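Local coordinates for protein neurotoxin (Clostridium botulinum, PDB 1ZB7) that acts as a zinc endopeptidase in the host cytosol, cutting the synaptobrevins VAMP1, VAMP2 and VAMP3, in VAMP2 at an Ala-Ala bond, at residues 72-78 with 163-168; 21-25 with 158-162; 44-48 with 85-89. One frame throughout, in Å; residues are numbered along the deposited sequence.

Contact 1. Residues 72-78 with 163-168; sequences EYYDPTY and PGPVLS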
ATOM      1  N   GLU A  72       9.558  18.002   1.266  1.00 51.27           N
ATOM      2  CA  GLU A  72       8.931  19.221   0.807  1.00 48.78           C
ATOM      3  C   GLU A  72      10.004  20.157   0.174  1.00 47.55           C
ATOM      4  O   GLU A  72      10.965  20.569   0.817  1.00 45.52           O
ATOM      5  CB  GLU A  72       8.219  19.921   1.969  1.00 47.93           C
ATOM      6  CG  GLU A  72       7.099  19.109   2.584  1.00 48.18           C
ATOM      7  CD  GLU A  72       6.214  19.929   3.496  1.00 51.48           C
ATOM      8  OE1 GLU A  72       6.680  20.812   4.305  1.00 54.30           O
ATOM      9  OE2 GLU A  72       5.010  19.693   3.386  1.00 56.39           O
ATOM     10  N   TYR A  73       9.755  20.505  -1.084  1.00 46.74           N
ATOM     11  CA  TYR A  73      10.532  21.447  -1.838  1.00 45.60           C
ATOM     12  C   TYR A  73       9.976  22.856  -1.683  1.00 43.98           C
ATOM     13  O   TYR A  73       8.931  23.141  -2.166  1.00 41.84           O
ATOM     14  CB  TYR A  73      10.547  20.983  -3.299  1.00 46.58           C
ATOM     15  CG  TYR A  73      11.385  21.784  -4.294  1.00 47.46           C
ATOM     16  CD1 TYR A  73      12.373  22.666  -3.895  1.00 45.67           C
ATOM     17  CD2 TYR A  73      11.089  21.694  -5.639  1.00 48.25           C
ATOM     18  CE1 TYR A  73      13.074  23.403  -4.816  1.00 47.64           C
ATOM     19  CE2 TYR A  73      11.777  22.407  -6.554  1.00 50.70           C
ATOM     20  CZ  TYR A  73      12.769  23.252  -6.148  1.00 49.15           C
ATOM     21  OH  TYR A  73      13.427  23.880  -7.127  1.00 47.11           O
ATOM     22  N   TYR A  74      10.734  23.704  -0.965  1.00 43.08           N
ATOM     23  CA  TYR A  74      10.490  25.153  -0.904  1.00 43.13           C
ATOM     24  C   TYR A  74      11.358  25.949  -1.860  1.00 42.74           C
ATOM     25  O   TYR A  74      12.604  25.776  -1.937  1.00 44.16           O
ATOM     26  CB  TYR A  74      10.760  25.671   0.530  1.00 43.42           C
ATOM     27  CG  TYR A  74       9.633  25.369   1.470  1.00 43.49           C
ATOM     28  CD1 TYR A  74       9.352  24.072   1.825  1.00 45.61           C
ATOM     29  CD2 TYR A  74       8.786  26.366   1.926  1.00 48.22           C
ATOM     30  CE1 TYR A  74       8.258  23.759   2.611  1.00 46.03           C
ATOM     31  CE2 TYR A  74       7.674  26.063   2.733  1.00 48.66           C
ATOM     32  CZ  TYR A  74       7.463  24.751   3.069  1.00 46.91           C
ATOM     33  OH  TYR A  74       6.475  24.432   3.913  1.00 54.12           O
ATOM     34  N   ASP A  75      10.732  26.970  -2.400  1.00 41.93           N
ATOM     35  CA  ASP A  75      11.366  27.990  -3.220  1.00 40.20           C
ATOM     36  C   ASP A  75      10.508  29.232  -3.297  1.00 40.49           C
ATOM     37  O   ASP A  75       9.731  29.454  -4.272  1.00 38.60           O
ATOM     38  CB  ASP A  75      11.596  27.442  -4.605  1.00 41.69           C
ATOM     39  CG  ASP A  75      12.655  28.235  -5.371  1.00 45.41           C
ATOM     40  OD1 ASP A  75      13.273  29.133  -4.728  1.00 46.70           O
ATOM     41  OD2 ASP A  75      12.773  28.009  -6.620  1.00 48.85           O
ATOM     42  N   PRO A  76      10.648  30.113  -2.322  1.00 40.85           N
ATOM     43  CA  PRO A  76       9.862  31.336  -2.289  1.00 42.85           C
ATOM     44  C   PRO A  76       9.955  32.272  -3.497  1.00 43.08           C
ATOM     45  O   PRO A  76       9.131  33.117  -3.687  1.00 45.28           O
ATOM     46  CB  PRO A  76      10.423  32.078  -1.117  1.00 42.17           C
ATOM     47  CG  PRO A  76      11.303  31.241  -0.480  1.00 43.28           C
ATOM     48  CD  PRO A  76      11.551  30.008  -1.203  1.00 42.06           C
ATOM     49  N   THR A  77      10.941  32.064  -4.307  1.00 44.61           N
ATOM     50  CA  THR A  77      11.350  32.911  -5.394  1.00 45.06           C
ATOM     51  C   THR A  77      10.789  32.407  -6.698  1.00 43.74           C
ATOM     52  O   THR A  77      10.856  33.102  -7.703  1.00 44.07           O
ATOM     53  CB  THR A  77      12.876  32.837  -5.372  1.00 45.68           C
ATOM     54  OG1 THR A  77      13.363  34.113  -5.019  1.00 51.52           O
ATOM     55  CG2 THR A  77      13.543  32.270  -6.664  1.00 46.97           C
ATOM     56  N   TYR A  78      10.204  31.202  -6.697  1.00 42.51           N
ATOM     57  CA  TYR A  78       9.626  30.657  -7.920  1.00 41.92           C
ATOM     58  C   TYR A  78       8.448  31.540  -8.310  1.00 41.70           C
ATOM     59  O   TYR A  78       7.678  31.984  -7.467  1.00 40.87           O
ATOM     60  CB  TYR A  78       9.232  29.204  -7.715  1.00 41.88           C
ATOM     61  CG  TYR A  78       8.752  28.473  -8.929  1.00 41.14           C
ATOM     62  CD1 TYR A  78       9.573  28.304  -9.992  1.00 39.30           C
ATOM     63  CD2 TYR A  78       7.466  27.867  -8.963  1.00 42.31           C
ATOM     64  CE1 TYR A  78       9.173  27.625 -11.102  1.00 42.72           C
ATOM     65  CE2 TYR A  78       7.047  27.159 -10.062  1.00 42.92           C
ATOM     66  CZ  TYR A  78       7.877  27.049 -11.157  1.00 46.39           C
ATOM     67  OH  TYR A  78       7.514  26.305 -12.298  1.00 45.34           O
ATOM     68  N   PRO A 163       2.438  26.655  -7.939  1.00 40.39           N
ATOM     69  CA  PRO A 163       2.370  25.966  -6.644  1.00 40.03           C
ATOM     70  C   PRO A 163       2.113  26.901  -5.470  1.00 39.38           C
ATOM     71  O   PRO A 163       2.244  28.130  -5.595  1.00 38.57           O
ATOM     72  CB  PRO A 163       3.744  25.255  -6.542  1.00 40.59           C
ATOM     73  CG  PRO A 163       4.669  25.969  -7.456  1.00 38.98           C
ATOM     74  CD  PRO A 163       3.805  26.693  -8.495  1.00 41.55           C
ATOM     75  N   GLY A 164       1.670  26.338  -4.348  1.00 39.04           N
ATOM     76  CA  GLY A 164       1.594  27.115  -3.111  1.00 40.17           C
ATOM     77  C   GLY A 164       3.018  27.129  -2.526  1.00 39.88           C
ATOM     78  O   GLY A 164       3.968  27.042  -3.250  1.00 40.25           O
ATOM     79  N   PRO A 165       3.177  27.264  -1.241  1.00 40.52           N
ATOM     80  CA  PRO A 165       4.558  27.216  -0.634  1.00 40.53           C
ATOM     81  C   PRO A 165       5.471  25.977  -0.908  1.00 40.83           C
ATOM     82  O   PRO A 165       6.717  26.117  -1.001  1.00 39.36           O
ATOM     83  CB  PRO A 165       4.282  27.366   0.869  1.00 40.24           C
ATOM     84  CG  PRO A 165       2.927  28.080   0.947  1.00 39.69           C
ATOM     85  CD  PRO A 165       2.124  27.575  -0.250  1.00 41.41           C
ATOM     86  N   VAL A 166       4.857  24.805  -1.013  1.00 40.38           N
ATOM     87  CA  VAL A 166       5.530  23.566  -1.275  1.00 41.46           C
ATOM     88  C   VAL A 166       5.425  23.316  -2.783  1.00 43.88           C
ATOM     89  O   VAL A 166       4.356  23.133  -3.272  1.00 43.18           O
ATOM     90  CB  VAL A 166       4.878  22.372  -0.479  1.00 41.58           C
ATOM     91  CG1 VAL A 166       5.546  21.018  -0.760  1.00 40.46           C
ATOM     92  CG2 VAL A 166       4.876  22.636   0.975  1.00 41.63           C
ATOM     93  N   LEU A 167       6.535  23.335  -3.525  1.00 45.81           N
ATOM     94  CA  LEU A 167       6.478  23.098  -4.955  1.00 48.20           C
ATOM     95  C   LEU A 167       6.249  21.642  -5.321  1.00 50.44           C
ATOM     96  O   LEU A 167       5.628  21.345  -6.324  1.00 52.61           O
ATOM     97  CB  LEU A 167       7.754  23.592  -5.659  1.00 47.22           C
ATOM     98  CG  LEU A 167       7.964  25.072  -6.040  1.00 46.92           C
ATOM     99  CD1 LEU A 167       7.876  26.020  -4.906  1.00 46.65           C
ATOM    100  CD2 LEU A 167       9.348  25.216  -6.625  1.00 44.26           C
ATOM    101  N   SER A 168       6.799  20.747  -4.531  1.00 54.60           N
ATOM    102  CA  SER A 168       6.849  19.315  -4.799  1.00 58.22           C
ATOM    103  C   SER A 168       5.426  18.695  -4.645  1.00 62.84           C
ATOM    104  O   SER A 168       5.278  17.464  -4.703  1.00 65.77           O
ATOM    105  CB  SER A 168       7.751  18.689  -3.739  1.00 58.29           C
ATOM    106  OG  SER A 168       7.405  19.266  -2.494  1.00 55.30           O
TER
HETATM  107  O   HOH W   1       8.231  28.259  -1.323  1.00 30.77           O

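Contact 2. Residues 21-25 with 158-162; sequences MMEPF and LIIFG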
ATOM      1  N   MET A  21      -8.026  39.453 -16.398  1.00 39.73           N
ATOM      2  CA  MET A  21      -7.933  39.531 -14.946  1.00 40.94           C
ATOM      3  C   MET A  21      -9.066  38.752 -14.329  1.00 41.71           C
ATOM      4  O   MET A  21     -10.214  38.927 -14.676  1.00 41.87           O
ATOM      5  CB  MET A  21      -7.951  40.980 -14.475  1.00 41.80           C
ATOM      6  CG  MET A  21      -6.748  41.823 -14.979  1.00 42.62           C
ATOM      7  SD  MET A  21      -5.094  41.103 -14.689  1.00 45.86           S
ATOM      8  CE  MET A  21      -4.829  41.442 -12.950  1.00 43.22           C
ATOM      9  N   MET A  22      -8.732  37.846 -13.435  1.00 42.75           N
ATOM     10  CA  MET A  22      -9.702  36.968 -12.868  1.00 44.22           C
ATOM     11  C   MET A  22      -9.478  36.748 -11.380  1.00 43.66           C
ATOM     12  O   MET A  22      -8.385  36.800 -10.896  1.00 42.64           O
ATOM     13  CB  MET A  22      -9.756  35.595 -13.607  1.00 44.96           C
ATOM     14  CG  MET A  22      -8.531  34.772 -13.474  1.00 45.67           C
ATOM     15  SD  MET A  22      -8.731  33.012 -13.420  1.00 50.07           S
ATOM     16  CE  MET A  22      -9.304  32.637 -15.110  1.00 46.36           C
ATOM     17  N   GLU A  23     -10.569  36.512 -10.683  1.00 46.24           N
ATOM     18  CA  GLU A  23     -10.572  36.308  -9.265  1.00 49.27           C
ATOM     19  C   GLU A  23     -11.221  34.938  -9.045  1.00 50.48           C
ATOM     20  O   GLU A  23     -12.399  34.803  -9.090  1.00 48.14           O
ATOM     21  CB  GLU A  23     -11.317  37.473  -8.654  1.00 49.84           C
ATOM     22  CG  GLU A  23     -10.994  37.768  -7.265  1.00 55.05           C
ATOM     23  CD  GLU A  23     -11.890  37.027  -6.364  1.00 61.24           C
ATOM     24  OE1 GLU A  23     -13.002  37.587  -6.121  1.00 70.18           O
ATOM     25  OE2 GLU A  23     -11.480  35.888  -5.967  1.00 64.82           O
ATOM     26  N   PRO A  24     -10.411  33.888  -8.929  1.00 54.07           N
ATOM     27  CA  PRO A  24     -10.939  32.504  -8.903  1.00 56.14           C
ATOM     28  C   PRO A  24     -11.336  31.876  -7.560  1.00 58.30           C
ATOM     29  O   PRO A  24     -11.712  30.734  -7.528  1.00 57.76           O
ATOM     30  CB  PRO A  24      -9.776  31.701  -9.456  1.00 56.09           C
ATOM     31  CG  PRO A  24      -8.536  32.522  -9.129  1.00 55.56           C
ATOM     32  CD  PRO A  24      -8.938  33.927  -8.858  1.00 53.90           C
ATOM     33  N   PHE A  25     -11.194  32.596  -6.473  1.00 62.29           N
ATOM     34  CA  PHE A  25     -11.500  32.083  -5.132  1.00 66.66           C
ATOM     35  C   PHE A  25     -12.601  33.000  -4.742  1.00 70.26           C
ATOM     36  O   PHE A  25     -12.466  34.210  -4.897  1.00 73.88           O
ATOM     37  CB  PHE A  25     -10.274  32.226  -4.199  1.00 65.85           C
ATOM     38  CG  PHE A  25      -9.023  31.634  -4.780  1.00 67.32           C
ATOM     39  CD1 PHE A  25      -8.971  30.271  -5.105  1.00 66.45           C
ATOM     40  CD2 PHE A  25      -7.895  32.433  -5.047  1.00 70.15           C
ATOM     41  CE1 PHE A  25      -7.847  29.716  -5.674  1.00 66.77           C
ATOM     42  CE2 PHE A  25      -6.725  31.868  -5.609  1.00 67.77           C
ATOM     43  CZ  PHE A  25      -6.714  30.508  -5.938  1.00 67.26           C
ATOM     44  N   LEU A 158     -11.347  24.251 -15.976  1.00 41.45           N
ATOM     45  CA  LEU A 158     -10.039  24.066 -15.418  1.00 40.33           C
ATOM     46  C   LEU A 158      -9.238  25.368 -15.383  1.00 41.20           C
ATOM     47  O   LEU A 158      -9.102  26.072 -16.425  1.00 41.57           O
ATOM     48  CB  LEU A 158      -9.260  22.997 -16.199  1.00 39.73           C
ATOM     49  CG  LEU A 158      -7.865  22.656 -15.653  1.00 41.46           C
ATOM     50  CD1 LEU A 158      -7.866  22.196 -14.183  1.00 41.99           C
ATOM     51  CD2 LEU A 158      -7.217  21.650 -16.556  1.00 43.45           C
ATOM     52  N   ILE A 159      -8.781  25.706 -14.160  1.00 41.75           N
ATOM     53  CA  ILE A 159      -7.803  26.727 -13.887  1.00 41.99           C
ATOM     54  C   ILE A 159      -6.497  26.096 -13.259  1.00 42.23           C
ATOM     55  O   ILE A 159      -6.553  25.364 -12.262  1.00 41.40           O
ATOM     56  CB  ILE A 159      -8.373  27.887 -13.046  1.00 42.25           C
ATOM     57  CG1 ILE A 159      -9.583  28.484 -13.689  1.00 41.91           C
ATOM     58  CG2 ILE A 159      -7.311  28.979 -12.844  1.00 43.10           C
ATOM     59  CD1 ILE A 159     -10.432  29.296 -12.749  1.00 45.96           C
ATOM     60  N   ILE A 160      -5.362  26.319 -13.960  1.00 41.76           N
ATOM     61  CA  ILE A 160      -4.036  25.876 -13.528  1.00 41.44           C
ATOM     62  C   ILE A 160      -3.223  27.026 -13.003  1.00 40.56           C
ATOM     63  O   ILE A 160      -2.818  27.927 -13.739  1.00 40.91           O
ATOM     64  CB  ILE A 160      -3.286  25.105 -14.630  1.00 41.79           C
ATOM     65  CG1 ILE A 160      -4.183  23.963 -15.127  1.00 41.58           C
ATOM     66  CG2 ILE A 160      -1.897  24.580 -14.080  1.00 43.10           C
ATOM     67  CD1 ILE A 160      -3.570  23.053 -16.162  1.00 43.70           C
ATOM     68  N   PHE A 161      -3.011  26.984 -11.687  1.00 40.76           N
ATOM     69  CA  PHE A 161      -2.029  27.799 -10.978  1.00 40.66           C
ATOM     70  C   PHE A 161      -0.661  27.198 -10.902  1.00 40.45           C
ATOM     71  O   PHE A 161      -0.477  26.013 -11.091  1.00 38.42           O
ATOM     72  CB  PHE A 161      -2.494  28.061  -9.546  1.00 40.72           C
ATOM     73  CG  PHE A 161      -3.462  29.171  -9.441  1.00 43.63           C
ATOM     74  CD1 PHE A 161      -3.050  30.426  -8.960  1.00 51.62           C
ATOM     75  CD2 PHE A 161      -4.772  28.987  -9.805  1.00 46.81           C
ATOM     76  CE1 PHE A 161      -3.955  31.465  -8.864  1.00 51.34           C
ATOM     77  CE2 PHE A 161      -5.667  30.024  -9.735  1.00 47.56           C
ATOM     78  CZ  PHE A 161      -5.251  31.259  -9.284  1.00 50.32           C
ATOM     79  N   GLY A 162       0.284  28.057 -10.516  1.00 41.10           N
ATOM     80  CA  GLY A 162       1.547  27.679  -9.973  1.00 40.40           C
ATOM     81  C   GLY A 162       1.345  27.120  -8.558  1.00 41.34           C
ATOM     82  O   GLY A 162       0.206  27.105  -8.006  1.00 41.05           O
TER

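Contact 3. Residues 44-48 with 85-89; sequences WIVPE and KDKFL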
ATOM      1  N   TRP A  44      -7.652  27.558 -18.407  1.00 40.92           N
ATOM      2  CA  TRP A  44      -6.932  28.759 -18.141  1.00 39.48           C
ATOM      3  C   TRP A  44      -5.614  28.421 -17.398  1.00 39.22           C
ATOM      4  O   TRP A  44      -5.603  27.558 -16.535  1.00 38.74           O
ATOM      5  CB  TRP A  44      -7.782  29.686 -17.261  1.00 37.61           C
ATOM      6  CG  TRP A  44      -8.987  30.177 -17.999  1.00 39.84           C
ATOM      7  CD1 TRP A  44     -10.267  29.509 -18.164  1.00 37.94           C
ATOM      8  CD2 TRP A  44      -9.130  31.412 -18.681  1.00 37.82           C
ATOM      9  NE1 TRP A  44     -11.074  30.284 -18.852  1.00 38.79           N
ATOM     10  CE2 TRP A  44     -10.458  31.449 -19.195  1.00 39.62           C
ATOM     11  CE3 TRP A  44      -8.285  32.494 -18.898  1.00 38.68           C
ATOM     12  CZ2 TRP A  44     -10.939  32.505 -19.949  1.00 41.47           C
ATOM     13  CZ3 TRP A  44      -8.737  33.540 -19.685  1.00 40.85           C
ATOM     14  CH2 TRP A  44     -10.065  33.562 -20.179  1.00 41.62           C
ATOM     15  N   ILE A  45      -4.521  29.086 -17.802  1.00 39.30           N
ATOM     16  CA  ILE A  45      -3.261  29.132 -17.054  1.00 39.14           C
ATOM     17  C   ILE A  45      -3.114  30.484 -16.321  1.00 38.13           C
ATOM     18  O   ILE A  45      -3.213  31.526 -16.877  1.00 38.50           O
ATOM     19  CB  ILE A  45      -2.054  28.935 -17.942  1.00 38.57           C
ATOM     20  CG1 ILE A  45      -2.228  27.740 -18.872  1.00 38.17           C
ATOM     21  CG2 ILE A  45      -0.790  28.815 -17.114  1.00 40.41           C
ATOM     22  CD1 ILE A  45      -2.550  26.425 -18.193  1.00 38.06           C
ATOM     23  N   VAL A  46      -2.874  30.390 -15.049  1.00 40.13           N
ATOM     24  CA  VAL A  46      -2.589  31.495 -14.165  1.00 42.10           C
ATOM     25  C   VAL A  46      -1.157  31.287 -13.616  1.00 40.63           C
ATOM     26  O   VAL A  46      -0.947  30.508 -12.698  1.00 40.93           O
ATOM     27  CB  VAL A  46      -3.580  31.632 -13.023  1.00 42.40           C
ATOM     28  CG1 VAL A  46      -3.354  32.912 -12.264  1.00 44.47           C
ATOM     29  CG2 VAL A  46      -5.041  31.643 -13.537  1.00 44.07           C
ATOM     30  N   PRO A  47      -0.186  31.925 -14.223  1.00 41.57           N
ATOM     31  CA  PRO A  47       1.245  31.741 -13.828  1.00 45.01           C
ATOM     32  C   PRO A  47       1.631  32.512 -12.579  1.00 45.59           C
ATOM     33  O   PRO A  47       2.393  33.425 -12.643  1.00 46.02           O
ATOM     34  CB  PRO A  47       2.029  32.223 -15.063  1.00 43.51           C
ATOM     35  CG  PRO A  47       1.078  32.576 -16.031  1.00 43.44           C
ATOM     36  CD  PRO A  47      -0.259  32.796 -15.390  1.00 42.74           C
ATOM     37  N   GLU A  48       1.048  32.123 -11.460  1.00 45.57           N
ATOM     38  CA  GLU A  48       1.273  32.773 -10.241  1.00 47.37           C
ATOM     39  C   GLU A  48       1.291  31.667  -9.204  1.00 46.77           C
ATOM     40  O   GLU A  48       0.710  30.618  -9.376  1.00 45.40           O
ATOM     41  CB  GLU A  48       0.105  33.677  -9.814  1.00 47.90           C
ATOM     42  CG  GLU A  48      -0.396  34.704 -10.778  1.00 56.10           C
ATOM     43  CD  GLU A  48       0.282  36.044 -10.608  1.00 59.19           C
ATOM     44  OE1 GLU A  48       0.686  36.298  -9.448  1.00 56.62           O
ATOM     45  OE2 GLU A  48       0.322  36.835 -11.624  1.00 63.45           O
ATOM     46  N   LYS A  85       7.279  33.805 -15.070  1.00 41.65           N
ATOM     47  CA  LYS A  85       5.891  33.626 -15.436  1.00 42.21           C
ATOM     48  C   LYS A  85       5.698  33.199 -16.867  1.00 40.95           C
ATOM     49  O   LYS A  85       4.885  32.278 -17.137  1.00 40.98           O
ATOM     50  CB  LYS A  85       5.060  34.887 -15.140  1.00 42.29           C
ATOM     51  CG  LYS A  85       4.941  35.092 -13.585  1.00 44.16           C
ATOM     52  CD  LYS A  85       4.199  36.335 -13.199  1.00 43.33           C
ATOM     53  CE  LYS A  85       4.368  36.560 -11.718  1.00 47.08           C
ATOM     54  NZ  LYS A  85       3.336  37.437 -11.152  1.00 50.90           N
ATOM     55  N   ASP A  86       6.414  33.890 -17.747  1.00 39.17           N
ATOM     56  CA  ASP A  86       6.462  33.596 -19.145  1.00 40.04           C
ATOM     57  C   ASP A  86       6.993  32.206 -19.438  1.00 39.09           C
ATOM     58  O   ASP A  86       6.426  31.477 -20.232  1.00 39.42           O
ATOM     59  CB  ASP A  86       7.288  34.701 -19.904  1.00 42.08           C
ATOM     60  CG  ASP A  86       7.230  34.552 -21.427  1.00 42.47           C
ATOM     61  OD1 ASP A  86       6.140  34.581 -22.033  1.00 46.38           O
ATOM     62  OD2 ASP A  86       8.266  34.365 -22.016  1.00 47.40           O
ATOM     63  N   LYS A  87       8.039  31.823 -18.747  1.00 40.77           N
ATOM     64  CA  LYS A  87       8.588  30.452 -18.851  1.00 41.29           C
ATOM     65  C   LYS A  87       7.632  29.336 -18.377  1.00 41.98           C
ATOM     66  O   LYS A  87       7.512  28.237 -19.052  1.00 40.87           O
ATOM     67  CB  LYS A  87       9.938  30.354 -18.122  1.00 40.77           C
ATOM     68  CG  LYS A  87      10.625  29.006 -18.318  1.00 43.47           C
ATOM     69  CD  LYS A  87      12.097  28.913 -17.825  1.00 44.51           C
ATOM     70  CE  LYS A  87      12.615  27.455 -18.084  1.00 45.91           C
ATOM     71  NZ  LYS A  87      14.046  27.236 -18.058  1.00 48.65           N
ATOM     72  N   PHE A  88       6.979  29.591 -17.227  1.00 40.12           N
ATOM     73  CA  PHE A  88       5.904  28.708 -16.723  1.00 39.42           C
ATOM     74  C   PHE A  88       4.737  28.517 -17.746  1.00 39.32           C
ATOM     75  O   PHE A  88       4.352  27.399 -18.050  1.00 37.78           O
ATOM     76  CB  PHE A  88       5.353  29.283 -15.447  1.00 39.68           C
ATOM     77  CG  PHE A  88       4.246  28.465 -14.819  1.00 41.05           C
ATOM     78  CD1 PHE A  88       4.525  27.504 -13.828  1.00 40.66           C
ATOM     79  CD2 PHE A  88       2.941  28.706 -15.122  1.00 39.51           C
ATOM     80  CE1 PHE A  88       3.460  26.869 -13.202  1.00 37.23           C
ATOM     81  CE2 PHE A  88       1.915  28.022 -14.518  1.00 40.08           C
ATOM     82  CZ  PHE A  88       2.202  27.066 -13.594  1.00 39.67           C
ATOM     83  N   LEU A  89       4.218  29.635 -18.262  1.00 38.98           N
ATOM     84  CA  LEU A  89       3.210  29.676 -19.299  1.00 38.76           C
ATOM     85  C   LEU A  89       3.545  28.885 -20.603  1.00 40.28           C
ATOM     86  O   LEU A  89       2.739  28.038 -21.067  1.00 40.94           O
ATOM     87  CB  LEU A  89       2.937  31.105 -19.614  1.00 38.57           C
ATOM     88  CG  LEU A  89       1.881  31.546 -20.649  1.00 38.33           C
ATOM     89  CD1 LEU A  89       0.522  30.889 -20.372  1.00 40.78           C
ATOM     90  CD2 LEU A  89       1.792  33.074 -20.569  1.00 36.22           C
TER

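Contact 1. Residues 72-78 with 163-168
Y73, at the end of strand 69-73, is gripped by the irregular 163-168 segment through both its backbone polar atoms: L167 N donates to Y73 O at 2.8 Å, and Y73 N points almost straight (178°) at S168 OG, 3.0 Å away. The serine hydroxyl accepts from a strand N-H, in the role a carbonyl has in regular pairing. Its chi1 of 44° tucks OG between the serine's own backbone N and carbonyl carbon, while the S168 CB packs against Y73 CB. L167 is the main apolar piece. Its CD2 sits over one face of the Y73 ring, 4.1 Å from the centroid, a CH-pi contact displaced toward the rim, and the same methyl also meets D75 CB and the Y78 ring. P163 reaches Y78 differently, putting CD at the ring edge, 3.6 Å from Y78 CE2. On the more exposed side, Y74 lays one ring face against P165 O, and V166 CG2 lies near its hydroxyl end. A water accepts from D75 N and donates to P165 O, linking two atoms that do not bond directly. R49 ties both segments together from outside, bonding the carbonyls of D75, Y78, P163 and G164, and E72 OE1 bonds Y431. With N-H and C=O of Y73 both engaged and L167 over its ring, the loop is fixed to the last strand residue without sheet pairing continuing along 163-168.

Contact 2. Residues 21-25 with 158-162
M22, P24 and F25 meet I159 and F161 in a buried, wholly apolar contact between the end of strand 19-23, with the residues just after it, and strand 158-161. The two strands belong to one mixed sheet but are not neighbours in it: strands 34-38 and 43-46 lie between them. The backbones accordingly stay apart, P24 CA and I159 CA being 8.2 Å from each other, and no hydrogen bond crosses. Side chains span the distance instead. M22 and I159 extend toward one another tip to tip, M22 SD lying 4.1 Å from I159 CD1; the methionine chain bends at chi2 and chi3 on its way there. That same CD1 also rests against P24 CB. F161 meets two partners with different parts of its ring: P24 CG comes in at the edge, in the ring plane, 3.5 Å from F161 CZ, whereas F25 CZ lies over a face, 3.7 Å from F161 CZ. The two phenylalanines arrive from opposite directions with planes inclined by 35° and centroids 5.4 Å apart, a skewed pairing that is neither stacked nor T-shaped. F25 also stacks with Y52 and meets F50 at nearly a right angle. V46 of strand 43-46 touches M22, I159 and F161. Side chains on one side of the mixed sheet thus reach past the two strands between them into a buried apolar core of the clostridial zinc protease (M27) fold.

Contact 3. Residues 44-48 with 85-89
P47 and F88 form the tight part of this contact, where the end of strand 43-46 packs on helix 82-99, while the pairing of E48 with K85 marks its looser, more exposed side. P47 CB rests 3.6 Å from F88 CD2 and also touches the K85 carbonyl, so the proline packs on the helix at K85 and F88. The stem of K85 belongs to this close packing too, lying along the proline carbonyl with its CG 3.2 Å from P47 O. I45 continues the apolar side: its CG2 meets F88 at the ring edge, close to the ring plane, 3.8 Å from F88 CE2, and I45 CB lies 4.0 Å from L89 CD1. A chi1 of 180° swings the F88 ring away from its own backbone N and onto this strand end, where Y78 and P197 also touch it. Only the far end of K85 is on the looser side. The chain runs out extended beyond CG until NZ makes a salt bridge with E48 OE2 at 3.1 Å, weak as a hydrogen bond. E48 bends at chi2 to bring its carboxylate there; both residues are partly exposed, and OE2 has Y10 OH as a second, weak partner. P47 is the centre of an inverse gamma turn. The strand and helix axes are 9.6 Å apart and nearly antiparallel, at 151°: a helix laid on a sheet, 82-99 on strand 43-46 of the mixed sheet of the zinc protease domain.

Contact 2 is wholly buried, contact 3 mostly so, and contact 1 lies nearest the surface, with a bridging water and the partly exposed Y74 and V166. Contacts 2 and 3 draw on the same mixed sheet: 158-161 and 43-46 are neighbouring strands, probably bonded through I160 N to W44 O and V46 N to I160 O, and G162 packs on F88. Contact 1 continues the chain of contact 2, since 163-168 follows 158-162 directly, and reaches contact 3 through Y78. The chemistry shifts accordingly: apolar side chains alone in contact 2, apolar packing with one salt bridge in contact 3, hydrogen bonds, a water and leucine-on-ring packing in contact 1.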